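Local coordinates for hydroquinone dioxygenase large subunit (Pseudomonas sp., PDB 4ZXA), which probably acts with its small subunit as a metal-dependent dioxygenase of the cupin type that cleaves the aromatic ring of hydroquinone, at residues G28-F32 against I132-N138; S40-Y44 against A153-K157; T49-K53 against A112-Y116. All blocks are in the same frame, centred on the assembly; numbering follows the deposited sequence.

Contact 1 of 3, residues G28-F32 against I132-N138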
loop_
_atom_site.group_PDB
_atom_site.type_symbol
_atom_site.label_atom_id
_atom_site.label_comp_id
_atom_site.label_asym_id
_atom_site.label_seq_id
_atom_site.Cartn_x
_atom_site.Cartn_y
_atom_site.Cartn_z
ATOM N N GLY E 28 3.415 -23.892 -2.038
ATOM C CA GLY E 28 3.738 -24.488 -0.751
ATOM C C GLY E 28 2.777 -24.077 0.351
ATOM O O GLY E 28 2.954 -24.455 1.513
ATOM N N TYR E 29 1.755 -23.305 -0.005
ATOM C CA TYR E 29 0.814 -22.802 0.988
ATOM C C TYR E 29 -0.531 -23.512 0.902
ATOM O O TYR E 29 -0.918 -24.000 -0.150
ATOM C CB TYR E 29 0.584 -21.293 0.823
ATOM C CG TYR E 29 1.825 -20.416 0.898
ATOM C CD1 TYR E 29 2.534 -20.271 2.086
ATOM C CD2 TYR E 29 2.263 -19.699 -0.212
ATOM C CE1 TYR E 29 3.656 -19.459 2.159
ATOM C CE2 TYR E 29 3.385 -18.885 -0.144
ATOM C CZ TYR E 29 4.072 -18.772 1.044
ATOM O OH TYR E 29 5.191 -17.974 1.112
ATOM N N ARG E 30 -1.246 -23.528 2.017
ATOM C CA ARG E 30 -2.599 -24.059 2.085
ATOM C C ARG E 30 -3.631 -22.958 1.866
ATOM O O ARG E 30 -3.483 -21.855 2.368
ATOM C CB ARG E 30 -2.847 -24.645 3.476
ATOM C CG ARG E 30 -1.834 -25.662 3.953
ATOM C CD ARG E 30 -2.165 -26.099 5.374
ATOM N NE ARG E 30 -1.280 -27.162 5.833
ATOM C CZ ARG E 30 -1.512 -28.452 5.621
ATOM N NH1 ARG E 30 -2.598 -28.828 4.959
ATOM N NH2 ARG E 30 -0.663 -29.368 6.067
ATOM N N SER E 31 -4.693 -23.258 1.145
ATOM C CA SER E 31 -5.818 -22.336 1.085
ATOM C C SER E 31 -6.741 -22.643 2.257
ATOM O O SER E 31 -6.681 -23.724 2.819
ATOM C CB SER E 31 -6.573 -22.476 -0.241
ATOM O OG SER E 31 -7.033 -23.806 -0.415
ATOM N N PHE E 32 -7.588 -21.692 2.632
ATOM C CA PHE E 32 -8.497 -21.890 3.757
ATOM C C PHE E 32 -9.930 -21.519 3.391
ATOM O O PHE E 32 -10.178 -20.657 2.543
ATOM C CB PHE E 32 -8.034 -21.107 5.001
ATOM C CG PHE E 32 -6.769 -21.640 5.625
ATOM C CD1 PHE E 32 -5.522 -21.265 5.142
ATOM C CD2 PHE E 32 -6.823 -22.525 6.686
ATOM C CE1 PHE E 32 -4.352 -21.760 5.714
ATOM C CE2 PHE E 32 -5.662 -23.016 7.264
ATOM C CZ PHE E 32 -4.426 -22.635 6.779
ATOM N N ILE E 132 -3.956 -19.475 9.588
ATOM C CA ILE E 132 -3.475 -18.766 8.406
ATOM C C ILE E 132 -2.105 -18.117 8.667
ATOM O O ILE E 132 -1.172 -18.289 7.879
ATOM C CB ILE E 132 -4.505 -17.737 7.884
ATOM C CG1 ILE E 132 -5.744 -18.453 7.340
ATOM C CG2 ILE E 132 -3.890 -16.861 6.789
ATOM C CD1 ILE E 132 -6.914 -17.545 7.106
ATOM N N LEU E 133 -1.975 -17.393 9.778
ATOM C CA LEU E 133 -0.688 -16.797 10.134
ATOM C C LEU E 133 0.395 -17.868 10.180
ATOM O O LEU E 133 1.472 -17.704 9.608
ATOM C CB LEU E 133 -0.754 -16.065 11.481
ATOM C CG LEU E 133 -1.577 -14.784 11.583
ATOM C CD1 LEU E 133 -1.783 -14.406 13.059
ATOM C CD2 LEU E 133 -0.900 -13.654 10.810
ATOM N N ARG E 134 0.102 -18.964 10.865
ATOM C CA ARG E 134 1.059 -20.051 11.002
ATOM C C ARG E 134 1.541 -20.490 9.634
ATOM O O ARG E 134 2.741 -20.578 9.387
ATOM C CB ARG E 134 0.431 -21.229 11.753
ATOM C CG ARG E 134 1.430 -22.276 12.234
ATOM C CD ARG E 134 0.744 -23.380 13.050
ATOM N NE ARG E 134 1.713 -24.331 13.600
ATOM C CZ ARG E 134 1.991 -24.466 14.898
ATOM N NH1 ARG E 134 1.364 -23.727 15.814
ATOM N NH2 ARG E 134 2.897 -25.355 15.284
ATOM N N ASP E 135 0.600 -20.744 8.732
ATOM C CA ASP E 135 0.957 -21.279 7.430
ATOM C C ASP E 135 1.614 -20.252 6.486
ATOM O O ASP E 135 2.560 -20.583 5.777
ATOM C CB ASP E 135 -0.253 -21.945 6.777
ATOM C CG ASP E 135 0.121 -22.712 5.511
ATOM O OD1 ASP E 135 0.767 -23.777 5.631
ATOM O OD2 ASP E 135 -0.224 -22.248 4.399
ATOM N N TRP E 136 1.132 -19.009 6.482
ATOM C CA TRP E 136 1.601 -18.027 5.502
ATOM C C TRP E 136 2.804 -17.193 5.966
ATOM O O TRP E 136 3.392 -16.431 5.177
ATOM C CB TRP E 136 0.460 -17.101 5.073
ATOM C CG TRP E 136 -0.677 -17.820 4.415
ATOM C CD1 TRP E 136 -0.770 -19.157 4.170
ATOM C CD2 TRP E 136 -1.883 -17.235 3.910
ATOM N NE1 TRP E 136 -1.954 -19.441 3.548
ATOM C CE2 TRP E 136 -2.660 -18.278 3.377
ATOM C CE3 TRP E 136 -2.375 -15.927 3.856
ATOM C CZ2 TRP E 136 -3.907 -18.060 2.800
ATOM C CZ3 TRP E 136 -3.616 -15.712 3.282
ATOM C CH2 TRP E 136 -4.365 -16.770 2.762
ATOM N N THR E 137 3.170 -17.338 7.233
ATOM C CA THR E 137 4.322 -16.618 7.741
ATOM C C THR E 137 5.586 -17.471 7.722
ATOM O O THR E 137 5.739 -18.395 8.510
ATOM C CB THR E 137 4.088 -16.093 9.158
ATOM O OG1 THR E 137 2.856 -15.358 9.197
ATOM C CG2 THR E 137 5.242 -15.190 9.573
ATOM N N ASN E 138 6.491 -17.127 6.820
ATOM C CA ASN E 138 7.748 -17.822 6.662
ATOM C C ASN E 138 8.713 -17.406 7.740
ATOM O O ASN E 138 8.487 -16.410 8.416
ATOM C CB ASN E 138 8.335 -17.498 5.294
ATOM C CG ASN E 138 7.404 -17.878 4.174
ATOM O OD1 ASN E 138 6.767 -18.935 4.220
ATOM N ND2 ASN E 138 7.289 -17.009 3.172
HETATM O O HOH W 1 2.115 -25.105 4.055
#

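Contact 2 of 3, residues S40-Y44 against A153-K157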
loop_
_atom_site.group_PDB
_atom_site.type_symbol
_atom_site.label_atom_id
_atom_site.label_comp_id
_atom_site.label_asym_id
_atom_site.label_seq_id
_atom_site.Cartn_x
_atom_site.Cartn_y
_atom_site.Cartn_z
ATOM N N SER E 40 -6.553 -17.751 0.137
ATOM C CA SER E 40 -5.323 -18.375 -0.342
ATOM C C SER E 40 -4.252 -17.321 -0.534
ATOM O O SER E 40 -4.560 -16.136 -0.612
ATOM C CB SER E 40 -5.564 -19.075 -1.672
ATOM O OG SER E 40 -5.762 -18.120 -2.696
ATOM N N ARG E 41 -3.002 -17.750 -0.634
ATOM C CA ARG E 41 -1.908 -16.831 -0.898
ATOM C C ARG E 41 -0.925 -17.432 -1.888
ATOM O O ARG E 41 -0.774 -18.645 -1.968
ATOM C CB ARG E 41 -1.190 -16.458 0.400
ATOM C CG ARG E 41 -0.108 -17.431 0.815
ATOM C CD ARG E 41 1.003 -16.736 1.576
ATOM N NE ARG E 41 1.921 -16.034 0.688
ATOM C CZ ARG E 41 3.020 -15.407 1.090
ATOM N NH1 ARG E 41 3.347 -15.390 2.370
ATOM N NH2 ARG E 41 3.794 -14.797 0.209
ATOM N N ASP E 42 -0.260 -16.572 -2.647
ATOM C CA ASP E 42 0.800 -17.011 -3.536
ATOM C C ASP E 42 2.106 -16.334 -3.149
ATOM O O ASP E 42 2.316 -16.001 -1.990
ATOM C CB ASP E 42 0.449 -16.737 -5.001
ATOM C CG ASP E 42 0.132 -15.288 -5.261
ATOM O OD1 ASP E 42 0.571 -14.435 -4.474
ATOM O OD2 ASP E 42 -0.555 -15.004 -6.258
ATOM N N GLU E 43 2.984 -16.136 -4.120
ATOM C CA GLU E 43 4.299 -15.578 -3.849
ATOM C C GLU E 43 4.255 -14.098 -3.473
ATOM O O GLU E 43 5.160 -13.595 -2.817
ATOM C CB GLU E 43 5.226 -15.802 -5.045
ATOM C CG GLU E 43 5.586 -17.258 -5.287
ATOM C CD GLU E 43 4.593 -17.976 -6.179
ATOM O OE1 GLU E 43 3.528 -17.403 -6.469
ATOM O OE2 GLU E 43 4.876 -19.116 -6.589
ATOM N N TYR E 44 3.202 -13.406 -3.887
ATOM C CA TYR E 44 3.080 -11.974 -3.614
ATOM C C TYR E 44 1.792 -11.550 -2.893
ATOM O O TYR E 44 1.794 -10.561 -2.161
ATOM C CB TYR E 44 3.182 -11.174 -4.916
ATOM C CG TYR E 44 4.590 -10.881 -5.388
ATOM C CD1 TYR E 44 5.048 -11.361 -6.610
ATOM C CD2 TYR E 44 5.455 -10.122 -4.621
ATOM C CE1 TYR E 44 6.319 -11.084 -7.049
ATOM C CE2 TYR E 44 6.733 -9.841 -5.053
ATOM C CZ TYR E 44 7.165 -10.325 -6.269
ATOM O OH TYR E 44 8.448 -10.049 -6.703
ATOM N N ALA E 153 7.975 -11.129 3.360
ATOM C CA ALA E 153 6.885 -12.099 3.436
ATOM C C ALA E 153 6.672 -12.761 2.082
ATOM O O ALA E 153 5.775 -13.601 1.929
ATOM C CB ALA E 153 5.603 -11.434 3.895
ATOM N N PHE E 154 7.489 -12.372 1.103
ATOM C CA PHE E 154 7.267 -12.795 -0.275
ATOM C C PHE E 154 7.957 -14.119 -0.619
ATOM O O PHE E 154 8.968 -14.490 -0.017
ATOM C CB PHE E 154 7.699 -11.700 -1.250
ATOM C CG PHE E 154 6.867 -10.452 -1.170
ATOM C CD1 PHE E 154 5.490 -10.522 -0.994
ATOM C CD2 PHE E 154 7.462 -9.205 -1.272
ATOM C CE1 PHE E 154 4.717 -9.358 -0.932
ATOM C CE2 PHE E 154 6.701 -8.041 -1.201
ATOM C CZ PHE E 154 5.323 -8.119 -1.037
ATOM N N GLY E 155 7.379 -14.835 -1.577
ATOM C CA GLY E 155 7.990 -16.035 -2.119
ATOM C C GLY E 155 7.186 -17.272 -1.775
ATOM O O GLY E 155 6.027 -17.186 -1.368
ATOM N N ARG E 156 7.806 -18.432 -1.922
ATOM C CA ARG E 156 7.122 -19.673 -1.633
ATOM C C ARG E 156 7.262 -20.053 -0.156
ATOM O O ARG E 156 8.114 -19.516 0.563
ATOM C CB ARG E 156 7.623 -20.763 -2.583
ATOM C CG ARG E 156 7.336 -20.391 -4.023
ATOM C CD ARG E 156 7.844 -21.407 -5.026
ATOM N NE ARG E 156 7.432 -21.053 -6.384
ATOM C CZ ARG E 156 7.965 -21.576 -7.485
ATOM N NH1 ARG E 156 8.938 -22.478 -7.388
ATOM N NH2 ARG E 156 7.529 -21.192 -8.678
ATOM N N LYS E 157 6.393 -20.945 0.308
ATOM C CA LYS E 157 6.431 -21.340 1.707
ATOM C C LYS E 157 7.853 -21.673 2.114
ATOM O O LYS E 157 8.599 -22.294 1.359
ATOM C CB LYS E 157 5.520 -22.532 1.965
ATOM C CG LYS E 157 5.680 -23.111 3.361
ATOM C CD LYS E 157 5.182 -22.171 4.440
ATOM C CE LYS E 157 5.282 -22.860 5.787
ATOM N NZ LYS E 157 4.366 -22.318 6.800
#

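Contact 3 of 3, residues T49-K53 against A112-Y116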
loop_
_atom_site.group_PDB
_atom_site.type_symbol
_atom_site.label_atom_id
_atom_site.label_comp_id
_atom_site.label_asym_id
_atom_site.label_seq_id
_atom_site.Cartn_x
_atom_site.Cartn_y
_atom_site.Cartn_z
ATOM N N THR E 49 -11.755 -14.729 -1.822
ATOM C CA THR E 49 -12.916 -14.842 -2.695
ATOM C C THR E 49 -14.202 -14.941 -1.885
ATOM O O THR E 49 -14.177 -15.319 -0.715
ATOM C CB THR E 49 -12.822 -16.046 -3.668
ATOM O OG1 THR E 49 -12.828 -17.275 -2.932
ATOM C CG2 THR E 49 -11.567 -15.962 -4.512
ATOM N N TRP E 50 -15.321 -14.593 -2.511
ATOM C CA TRP E 50 -16.613 -14.593 -1.845
ATOM C C TRP E 50 -17.719 -14.495 -2.889
ATOM O O TRP E 50 -17.521 -13.920 -3.959
ATOM C CB TRP E 50 -16.718 -13.417 -0.864
ATOM C CG TRP E 50 -16.775 -12.079 -1.542
ATOM C CD1 TRP E 50 -17.892 -11.443 -2.005
ATOM C CD2 TRP E 50 -15.669 -11.211 -1.844
ATOM N NE1 TRP E 50 -17.555 -10.232 -2.565
ATOM C CE2 TRP E 50 -16.198 -10.066 -2.481
ATOM C CE3 TRP E 50 -14.284 -11.288 -1.628
ATOM C CZ2 TRP E 50 -15.394 -9.010 -2.913
ATOM C CZ3 TRP E 50 -13.481 -10.231 -2.059
ATOM C CH2 TRP E 50 -14.039 -9.109 -2.691
ATOM N N PRO E 51 -18.894 -15.064 -2.581
ATOM C CA PRO E 51 -20.048 -15.025 -3.487
ATOM C C PRO E 51 -20.729 -13.660 -3.496
ATOM O O PRO E 51 -20.878 -13.050 -2.431
ATOM C CB PRO E 51 -20.999 -16.051 -2.868
ATOM C CG PRO E 51 -20.635 -16.058 -1.414
ATOM C CD PRO E 51 -19.152 -15.891 -1.389
ATOM N N ALA E 52 -21.130 -13.195 -4.678
ATOM C CA ALA E 52 -21.914 -11.969 -4.807
ATOM C C ALA E 52 -22.619 -11.869 -6.171
ATOM O O ALA E 52 -21.973 -11.799 -7.221
ATOM C CB ALA E 52 -21.035 -10.734 -4.550
ATOM N N LYS E 53 -23.948 -11.869 -6.151
ATOM C CA LYS E 53 -24.742 -11.841 -7.382
ATOM C C LYS E 53 -24.382 -12.979 -8.345
ATOM O O LYS E 53 -24.162 -12.757 -9.537
ATOM C CB LYS E 53 -24.627 -10.482 -8.090
ATOM C CG LYS E 53 -24.988 -9.301 -7.206
ATOM C CD LYS E 53 -25.307 -8.045 -8.015
ATOM C CE LYS E 53 -24.485 -7.966 -9.298
ATOM N NZ LYS E 53 -24.567 -6.616 -9.949
ATOM N N ALA E 112 -22.875 -1.240 -5.713
ATOM C CA ALA E 112 -22.933 -2.160 -6.856
ATOM C C ALA E 112 -23.357 -3.572 -6.442
ATOM O O ALA E 112 -23.442 -4.480 -7.275
ATOM C CB ALA E 112 -21.602 -2.197 -7.580
ATOM N N GLY E 113 -23.613 -3.752 -5.148
ATOM C CA GLY E 113 -24.026 -5.036 -4.613
ATOM C C GLY E 113 -23.088 -6.190 -4.912
ATOM O O GLY E 113 -23.549 -7.285 -5.201
ATOM N N VAL E 114 -21.780 -5.948 -4.842
ATOM C CA VAL E 114 -20.783 -7.004 -5.012
ATOM C C VAL E 114 -20.096 -7.355 -3.692
ATOM O O VAL E 114 -19.117 -8.103 -3.659
ATOM C CB VAL E 114 -19.694 -6.620 -6.023
ATOM C CG1 VAL E 114 -20.313 -6.280 -7.368
ATOM C CG2 VAL E 114 -18.875 -5.460 -5.498
ATOM N N ASN E 115 -20.608 -6.800 -2.603
ATOM C CA ASN E 115 -20.056 -7.068 -1.294
ATOM C C ASN E 115 -20.628 -8.353 -0.700
ATOM O O ASN E 115 -21.669 -8.839 -1.123
ATOM C CB ASN E 115 -20.385 -5.903 -0.370
ATOM C CG ASN E 115 -21.872 -5.590 -0.342
ATOM O OD1 ASN E 115 -22.464 -5.219 -1.361
ATOM N ND2 ASN E 115 -22.482 -5.733 0.829
ATOM N N TYR E 116 -19.948 -8.892 0.298
ATOM C CA TYR E 116 -20.495 -9.994 1.076
ATOM C C TYR E 116 -20.024 -9.912 2.530
ATOM O O TYR E 116 -18.868 -9.568 2.797
ATOM C CB TYR E 116 -20.095 -11.332 0.452
ATOM C CG TYR E 116 -20.504 -12.550 1.248
ATOM C CD1 TYR E 116 -21.809 -13.043 1.201
ATOM C CD2 TYR E 116 -19.578 -13.226 2.025
ATOM C CE1 TYR E 116 -22.174 -14.179 1.928
ATOM C CE2 TYR E 116 -19.929 -14.355 2.750
ATOM C CZ TYR E 116 -21.226 -14.828 2.705
ATOM O OH TYR E 116 -21.545 -15.948 3.442
#

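Contact 1 of 3, residues G28-F32 against I132-N138
Ile132 CG1 lies over one face of the Phe32 ring, 3.9 Å from the ring centroid and 23° off its normal, a CH-pi contact displaced toward the rim. The edge of this ring, at CE1, faces Trp136 NE1 near its plane. Ile132 also serves the indole: its CG2 branch lies over one face of the Trp136 indole, toward the rim, so the two branches of one side chain are laid on different rings. At the indole edge NE1 donates to Arg30 O at 3.1 Å, with the oxygen only 1° out of the ring plane, which satisfies the N-H of this buried residue and helps to orient the indole. Tyr29 meets Trp136 obliquely, CD1 to CD1 at 4.1 Å, and has Asp135 O and Asn138 OD1 at its edge. The Tyr29 OH accepts a nearly straight bond from Asn138 ND2 at 3.1 Å, ring and amide being almost coplanar. That hydroxyl also bonds Gly155 O, and Asn138 OD1 takes the N-H of Asn158, which settles the orientation of the amide.

Asp135 extends its carboxylate toward the loop with CG anti to the backbone N (chi1 -171°). Its OD2 receives Arg30 N at 2.9 Å on the syn side, somewhat out of the carboxylate plane. Arg30 NE approaches OD1 at 4.0 Å, a long salt bridge, while its NH1 is held by Ser21 O. Tyr29, Phe32 and Trp136 together form an aromatic cluster that packs the last turn of helix 122-136 against the loop leading into strand 32-34.

Contact 2 of 3, residues S40-Y44 against A153-K157
The beta-hairpin connection between strands 37-41 and 45-52, built round an Asx turn, is met here by loop 153-157, chiefly through Arg41, Glu43 and Tyr44. In the turn, Asp42 OD1 accepts Tyr44 N at 2.9 Å from above the carboxylate plane and also takes the backbone N-H of Phe45. Arg41 then ties turn to loop with one guanidinium group. A bend at chi3 (-79°) brings NE within 2.7 Å of Asp42 O, which NH2 also reaches, in a side-on grip. At the other end NH1 and NH2 converge on Ala153 O, the first at 3.0 Å and the second at 2.9 Å. Both carbonyl oxygens lie close to the guanidinium plane, so the four bonds restrain its rotation.

Beside this, Gly155 N donates to Glu43 O at 2.8 Å, on a lone pair in the carbonyl plane. Glu43 CA in turn offers its hydrogen to Gly155 O in a CA-H...O contact, so the backbones touch closely. The Glu43 and Arg156 side chains run alongside each other in the same direction, and Arg156 NE reaches the anti lone pair of Glu43 OE2 at 3.2 Å in a salt bridge, straight at 171°. On the other flank the edge of Tyr44 points at the face of Phe154, planes 62° apart, with CD2 over the ring centre.

Both rings also meet Phe250 of the second subunit, where Glu249 bonds Tyr44 OH and Thr308 bonds Asp42 OD2. Arg156 NH1 is bound by Asn7 O and Ala9 O of the small subunit. Within the chain, Ala153 and Phe154 rest on Asp64 of helix 63-75, and Arg41 touches Ala63, so hairpin turn, loop and helix start pack together at the interfaces with both subunits.

Contact 3 of 3, residues T49-K53 against A112-Y116
Trp50 NE1 donates to Val114 O at 2.9 Å, the one hydrogen bond between residues 49-53, at the end of strand 45-52, and residues 112-116. It is nearly straight, 168° at the hydrogen, and the acceptor lies practically in the indole plane, although the donor is tilted somewhat from the carbonyl plane. Ala52 CB approaches the same oxygen at 3.4 Å, so Val114 O is flanked by a methyl as well as by the indole N-H.

Farther along, the Trp50 and Tyr116 side chains run antiparallel past one another. Tyr116 CB sits close to Trp50 CD1 at 3.3 Å, a tight join. CG of Tyr116 is anti to the backbone N (chi1 175°), which lays one face of the ring against Pro51; there Pro51 CG stands 4.1 Å from the ring centroid, 11° off the normal, a CH-pi contact near the ring centre. The Tyr116 ring also meets Phe37 edge-to-face, and its hydroxyl bonds Glu118 OE1.

At the other end, Lys53 lays its methylenes along the turn, CG at 3.2 Å from Gly113 O. Gly113, with positive phi, closes helix 107-111 in a Schellman motif, and Ala112 touches Ile28 of the small subunit. The junction rests on CH groups set against backbone oxygens and an aromatic face, with a single directional hydrogen bond, which satisfies the indole N-H of buried Trp50.

From the N terminus, the chain passes through 28-32, 40-44 and 49-53, the first halves of all three contacts, before any partner arrives. Contact 3 closes first, when 112-116 returns to strand 45-52; its loop lies wholly within those of the other two. Contact 1 closes next, tying the loop before strand 32-34 to the end of helix 122-136. Contact 2 closes last, tying the 37-41/45-52 turn to the loop between helices 122-136 and 162-165, so these two cross. Their centres are about 9 Å apart, and Lys157 NZ joins them by a probable hydrogen bond to Asp135 O at 2.7 Å. Contact 3 lies about 25 Å from both, centre to centre.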